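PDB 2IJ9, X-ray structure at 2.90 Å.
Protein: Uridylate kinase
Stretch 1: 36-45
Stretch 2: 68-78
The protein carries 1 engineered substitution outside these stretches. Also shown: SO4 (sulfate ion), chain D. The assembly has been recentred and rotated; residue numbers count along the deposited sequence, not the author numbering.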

ATOM      1  N   PHE B  36       5.274 -15.624  22.336  1.00 77.12           N
ATOM      2  CA  PHE B  36       6.266 -14.989  21.504  1.00 67.57           C
ATOM      3  C   PHE B  36       5.666 -14.840  20.119  1.00 69.69           C
ATOM      4  O   PHE B  36       5.006 -15.755  19.622  1.00 85.88           O
ATOM      5  CB  PHE B  36       7.514 -15.861  21.437  1.00 85.32           C
ATOM      6  CG  PHE B  36       8.246 -15.979  22.749  1.00105.05           C
ATOM      7  CD1 PHE B  36       9.516 -15.430  22.901  1.00 95.26           C
ATOM      8  CD2 PHE B  36       7.664 -16.643  23.827  1.00 97.79           C
ATOM      9  CE1 PHE B  36      10.183 -15.539  24.104  1.00106.66           C
ATOM     10  CE2 PHE B  36       8.324 -16.750  25.024  1.00 78.79           C
ATOM     11  CZ  PHE B  36       9.587 -16.205  25.160  1.00 92.74           C
ATOM     12  N   VAL B  37       5.877 -13.684  19.500  1.00 66.53           N
ATOM     13  CA  VAL B  37       5.407 -13.445  18.139  1.00 63.72           C
ATOM     14  C   VAL B  37       6.557 -13.082  17.203  1.00 64.12           C
ATOM     15  O   VAL B  37       7.327 -12.162  17.477  1.00 62.18           O
ATOM     16  CB  VAL B  37       4.391 -12.309  18.089  1.00 57.94           C
ATOM     17  CG1 VAL B  37       3.895 -12.147  16.670  1.00 80.90           C
ATOM     18  CG2 VAL B  37       3.219 -12.582  19.018  1.00 73.33           C
ATOM     19  N   VAL B  38       6.666 -13.808  16.099  1.00 58.50           N
ATOM     20  CA  VAL B  38       7.634 -13.478  15.061  1.00 62.61           C
ATOM     21  C   VAL B  38       6.950 -13.003  13.758  1.00 72.27           C
ATOM     22  O   VAL B  38       6.397 -13.801  12.994  1.00 82.48           O
ATOM     23  CB  VAL B  38       8.532 -14.679  14.741  1.00 60.69           C
ATOM     24  CG1 VAL B  38       9.623 -14.291  13.724  1.00 61.86           C
ATOM     25  CG2 VAL B  38       9.128 -15.238  16.018  1.00 55.23           C
ATOM     26  N   VAL B  39       7.009 -11.705  13.500  1.00 61.26           N
ATOM     27  CA  VAL B  39       6.422 -11.153  12.295  1.00 58.85           C
ATOM     28  C   VAL B  39       7.412 -11.184  11.118  1.00 64.90           C
ATOM     29  O   VAL B  39       8.625 -11.180  11.298  1.00 83.35           O
ATOM     30  CB  VAL B  39       5.938  -9.713  12.522  1.00 67.79           C
ATOM     31  CG1 VAL B  39       5.323  -9.550  13.926  1.00 51.59           C
ATOM     32  CG2 VAL B  39       7.077  -8.758  12.337  1.00 75.50           C
ATOM     33  N   GLY B  40       6.881 -11.223   9.905  1.00 66.98           N
ATOM     34  CA  GLY B  40       7.704 -11.244   8.713  1.00 55.11           C
ATOM     35  C   GLY B  40       7.621  -9.939   7.948  1.00 70.28           C
ATOM     36  O   GLY B  40       6.896  -9.018   8.338  1.00 69.82           O
ATOM     37  N   GLY B  41       8.358  -9.857   6.845  1.00 75.05           N
ATOM     38  CA  GLY B  41       8.492  -8.601   6.110  1.00 83.66           C
ATOM     39  C   GLY B  41       7.295  -8.122   5.303  1.00 82.72           C
ATOM     40  O   GLY B  41       7.134  -6.911   5.092  1.00 82.37           O
ATOM     41  N   GLY B  42       6.480  -9.071   4.833  1.00 80.47           N
ATOM     42  CA  GLY B  42       5.278  -8.774   4.059  1.00 69.31           C
ATOM     43  C   GLY B  42       5.568  -7.994   2.788  1.00 78.84           C
ATOM     44  O   GLY B  42       6.630  -8.153   2.154  1.00 69.28           O
ATOM     45  N   LYS B  43       4.618  -7.135   2.430  1.00 71.20           N
ATOM     46  CA  LYS B  43       4.736  -6.285   1.249  1.00 88.72           C
ATOM     47  C   LYS B  43       6.012  -5.469   1.416  1.00 81.71           C
ATOM     48  O   LYS B  43       6.925  -5.522   0.586  1.00 69.61           O
ATOM     49  CB  LYS B  43       3.508  -5.360   1.136  1.00 68.63           C
ATOM     50  CG  LYS B  43       3.270  -4.756  -0.250  1.00114.37           C
ATOM     51  CD  LYS B  43       2.079  -3.779  -0.276  1.00117.49           C
ATOM     52  CE  LYS B  43       0.720  -4.489  -0.381  1.00127.06           C
ATOM     53  NZ  LYS B  43      -0.372  -3.588  -0.890  1.00 85.62           N
ATOM     54  N   LEU B  44       6.067  -4.776   2.548  1.00 82.53           N
ATOM     55  CA  LEU B  44       7.167  -3.909   2.927  1.00 73.32           C
ATOM     56  C   LEU B  44       8.552  -4.464   2.586  1.00 77.02           C
ATOM     57  O   LEU B  44       9.313  -3.837   1.847  1.00 72.61           O
ATOM     58  CB  LEU B  44       7.081  -3.615   4.422  1.00 76.55           C
ATOM     59  CG  LEU B  44       8.047  -2.542   4.907  1.00 76.92           C
ATOM     60  CD1 LEU B  44       7.783  -1.281   4.137  1.00 52.22           C
ATOM     61  CD2 LEU B  44       7.896  -2.307   6.395  1.00 69.86           C
ATOM     62  N   ALA B  45       8.882  -5.635   3.123  1.00 65.72           N
ATOM     63  CA  ALA B  45      10.171  -6.224   2.829  1.00 54.51           C
ATOM     64  C   ALA B  45      10.294  -6.531   1.349  1.00 70.07           C
ATOM     65  O   ALA B  45      11.277  -6.118   0.721  1.00 66.13           O
ATOM     66  CB  ALA B  45      10.403  -7.453   3.647  1.00 57.90           C
ATOM     67  N   ALA B  68      15.186  -5.163   8.972  1.00 39.10           N
ATOM     68  CA  ALA B  68      14.656  -3.840   9.209  1.00 48.62           C
ATOM     69  C   ALA B  68      13.142  -3.800   9.087  1.00 62.34           C
ATOM     70  O   ALA B  68      12.436  -3.511  10.052  1.00 65.75           O
ATOM     71  CB  ALA B  68      15.277  -2.869   8.224  1.00 40.15           C
ATOM     72  N   ALA B  69      12.668  -4.104   7.883  1.00 62.90           N
ATOM     73  CA  ALA B  69      11.248  -4.184   7.568  1.00 60.37           C
ATOM     74  C   ALA B  69      10.454  -5.057   8.547  1.00 58.62           C
ATOM     75  O   ALA B  69       9.424  -4.623   9.085  1.00 51.62           O
ATOM     76  CB  ALA B  69      11.080  -4.687   6.152  1.00 49.73           C
ATOM     77  N   THR B  70      10.935  -6.278   8.784  1.00 45.24           N
ATOM     78  CA  THR B  70      10.254  -7.146   9.718  1.00 58.54           C
ATOM     79  C   THR B  70      10.088  -6.396  11.039  1.00 58.31           C
ATOM     80  O   THR B  70       8.993  -6.339  11.577  1.00 47.71           O
ATOM     81  CB  THR B  70      10.981  -8.501   9.922  1.00 41.05           C
ATOM     82  OG1 THR B  70      12.278  -8.275  10.495  1.00 64.32           O
ATOM     83  CG2 THR B  70      11.159  -9.215   8.614  1.00 63.36           C
ATOM     84  N   ARG B  71      11.171  -5.782  11.514  1.00 58.10           N
ATOM     85  CA  ARG B  71      11.183  -5.098  12.807  1.00 62.65           C
ATOM     86  C   ARG B  71      10.138  -3.986  12.855  1.00 61.03           C
ATOM     87  O   ARG B  71       9.499  -3.772  13.879  1.00 55.03           O
ATOM     88  CB  ARG B  71      12.563  -4.501  13.091  1.00 73.74           C
ATOM     89  CG  ARG B  71      13.731  -5.456  12.961  1.00 52.22           C
ATOM     90  CD  ARG B  71      14.128  -6.028  14.288  1.00 60.27           C
ATOM     91  NE  ARG B  71      15.211  -6.993  14.139  1.00 79.56           N
ATOM     92  CZ  ARG B  71      16.488  -6.657  14.021  1.00 69.07           C
ATOM     93  NH1 ARG B  71      16.836  -5.378  14.034  1.00 81.34           N
ATOM     94  NH2 ARG B  71      17.413  -7.599  13.893  1.00 72.52           N
ATOM     95  N   LEU B  72       9.970  -3.299  11.728  1.00 44.98           N
ATOM     96  CA  LEU B  72       8.989  -2.230  11.585  1.00 53.96           C
ATOM     97  C   LEU B  72       7.550  -2.753  11.676  1.00 60.62           C
ATOM     98  O   LEU B  72       6.730  -2.211  12.417  1.00 63.19           O
ATOM     99  CB  LEU B  72       9.203  -1.495  10.258  1.00 35.68           C
ATOM    100  CG  LEU B  72       8.463  -0.172  10.089  1.00 59.02           C
ATOM    101  CD1 LEU B  72       8.303   0.624  11.392  1.00 72.52           C
ATOM    102  CD2 LEU B  72       9.202   0.636   9.070  1.00 81.18           C
ATOM    103  N   ASN B  73       7.256  -3.807  10.924  1.00 51.78           N
ATOM    104  CA  ASN B  73       5.994  -4.488  11.071  1.00 55.74           C
ATOM    105  C   ASN B  73       5.766  -4.881  12.516  1.00 55.25           C
ATOM    106  O   ASN B  73       4.668  -4.717  13.055  1.00 63.88           O
ATOM    107  CB  ASN B  73       5.973  -5.719  10.186  1.00 59.44           C
ATOM    108  CG  ASN B  73       5.974  -5.366   8.738  1.00 62.63           C
ATOM    109  OD1 ASN B  73       6.614  -6.024   7.922  1.00 77.82           O
ATOM    110  ND2 ASN B  73       5.262  -4.300   8.400  1.00 66.03           N
ATOM    111  N   ALA B  74       6.819  -5.379  13.145  1.00 57.58           N
ATOM    112  CA  ALA B  74       6.725  -5.853  14.508  1.00 66.31           C
ATOM    113  C   ALA B  74       6.338  -4.715  15.448  1.00 82.80           C
ATOM    114  O   ALA B  74       5.485  -4.891  16.328  1.00 68.45           O
ATOM    115  CB  ALA B  74       8.017  -6.455  14.917  1.00 51.31           C
ATOM    116  N   MET B  75       6.953  -3.549  15.236  1.00 74.36           N
ATOM    117  CA  MET B  75       6.642  -2.370  16.020  1.00 67.28           C
ATOM    118  C   MET B  75       5.165  -2.052  15.875  1.00 69.40           C
ATOM    119  O   MET B  75       4.480  -1.784  16.850  1.00 74.18           O
ATOM    120  CB  MET B  75       7.475  -1.183  15.562  1.00 67.86           C
ATOM    121  CG  MET B  75       8.971  -1.293  15.829  1.00 52.27           C
ATOM    122  SD  MET B  75       9.822   0.259  15.470  1.00 63.40           S
ATOM    123  CE  MET B  75       9.465   1.078  17.027  1.00 86.74           C
ATOM    124  N   LEU B  76       4.677  -2.137  14.649  1.00 64.80           N
ATOM    125  CA  LEU B  76       3.304  -1.813  14.357  1.00 62.74           C
ATOM    126  C   LEU B  76       2.402  -2.699  15.188  1.00 67.21           C
ATOM    127  O   LEU B  76       1.498  -2.219  15.866  1.00 71.61           O
ATOM    128  CB  LEU B  76       3.032  -2.009  12.865  1.00 55.48           C
ATOM    129  CG  LEU B  76       1.851  -1.214  12.310  1.00 82.87           C
ATOM    130  CD1 LEU B  76       2.034   0.296  12.515  1.00 89.84           C
ATOM    131  CD2 LEU B  76       1.630  -1.559  10.843  1.00 81.53           C
ATOM    132  N   LEU B  77       2.674  -3.995  15.157  1.00 63.38           N
ATOM    133  CA  LEU B  77       1.884  -4.949  15.923  1.00 66.07           C
ATOM    134  C   LEU B  77       1.910  -4.656  17.435  1.00 70.19           C
ATOM    135  O   LEU B  77       0.906  -4.785  18.111  1.00 60.97           O
ATOM    136  CB  LEU B  77       2.366  -6.372  15.629  1.00 34.58           C
ATOM    137  CG  LEU B  77       1.719  -7.497  16.429  1.00 59.20           C
ATOM    138  CD1 LEU B  77       0.162  -7.460  16.402  1.00 55.78           C
ATOM    139  CD2 LEU B  77       2.241  -8.819  15.899  1.00 43.93           C
ATOM    140  N   ILE B  78       3.065  -4.244  17.943  1.00 81.43           N
ATOM    141  CA  ILE B  78       3.253  -3.956  19.367  1.00 76.69           C
ATOM    142  C   ILE B  78       2.391  -2.786  19.849  1.00 84.83           C
ATOM    143  O   ILE B  78       1.902  -2.800  20.980  1.00 73.23           O
ATOM    144  CB  ILE B  78       4.746  -3.690  19.672  1.00 67.06           C
ATOM    145  CG1 ILE B  78       5.516  -4.999  19.597  1.00 88.35           C
ATOM    146  CG2 ILE B  78       4.945  -3.077  21.048  1.00 72.03           C
ATOM    147  CD1 ILE B  78       7.005  -4.826  19.477  1.00 76.24           C
TER
HETATM  148  S   SO4 D 302       7.990 -12.954   5.216  1.00161.46           S
HETATM  149  O1  SO4 D 302       7.058 -13.313   6.275  1.00127.74           O
HETATM  150  O2  SO4 D 302       9.078 -12.142   5.754  1.00157.39           O
HETATM  151  O3  SO4 D 302       8.545 -14.188   4.657  1.00151.56           O
HETATM  152  O4  SO4 D 302       7.299 -12.175   4.190  1.00146.09           O

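Three consecutive glycines, Gly40 to Gly42, follow the strand and cradle a sulfate ion; Gly40 and Gly41 also pack against helix 68-78. Gly41 N donates a hydrogen bond to sulfate O2 (2.6 Å), and Gly42 N donates a longer one to sulfate O4 (3.3 Å). The lack of side chains matters here: a CB on Gly40 would lie 1.8 Å from sulfate O1, and one on Gly41 would lie 2.1 Å from Ala45 CB. Gly42 has a positive phi of 59°, which by itself favours glycine. The backbones come nearest at this turn, with the CA atoms of Gly41 and Thr70 4.3 Å apart, and Thr70 CG2 packs 3.4 Å from Gly41 N and 3.7 Å from Gly40 C. The CA-to-CB bond of Asn73 points toward the first stretch; its side-chain amide is probably turned over in the model, so the bonding of its terminal atoms to the loop carbonyls remains open.

The flanks of the turn are apolar. In the strand, side chains alternate: Val37 and Val39 point toward the helix, whereas Val38 points away. Val39, the residue most covered by the helix, sets CG2 3.6 Å from Ala74 CB and 3.2 Å from Thr70 O, a carbonyl already engaged by Ala74 N (2.8 Å) within the helix. Its CG1 meets Leu77 CD2 at 3.7 Å, and Val37 CG1 reaches that same methyl at 3.8 Å, so Leu77 bridges both valines.

Beyond the glycines, Leu44 and Ala45 converge on Ala69, with Leu44 CG 3.9 Å and Ala45 CB 3.8 Å from Ala69 CB. The CA atoms of Ala45 and Ala69 are 5.3 Å apart. Leu44 CD2 also extends to Leu72 CB (4.2 Å). Lys43, by contrast, leads its exposed end away from the helix.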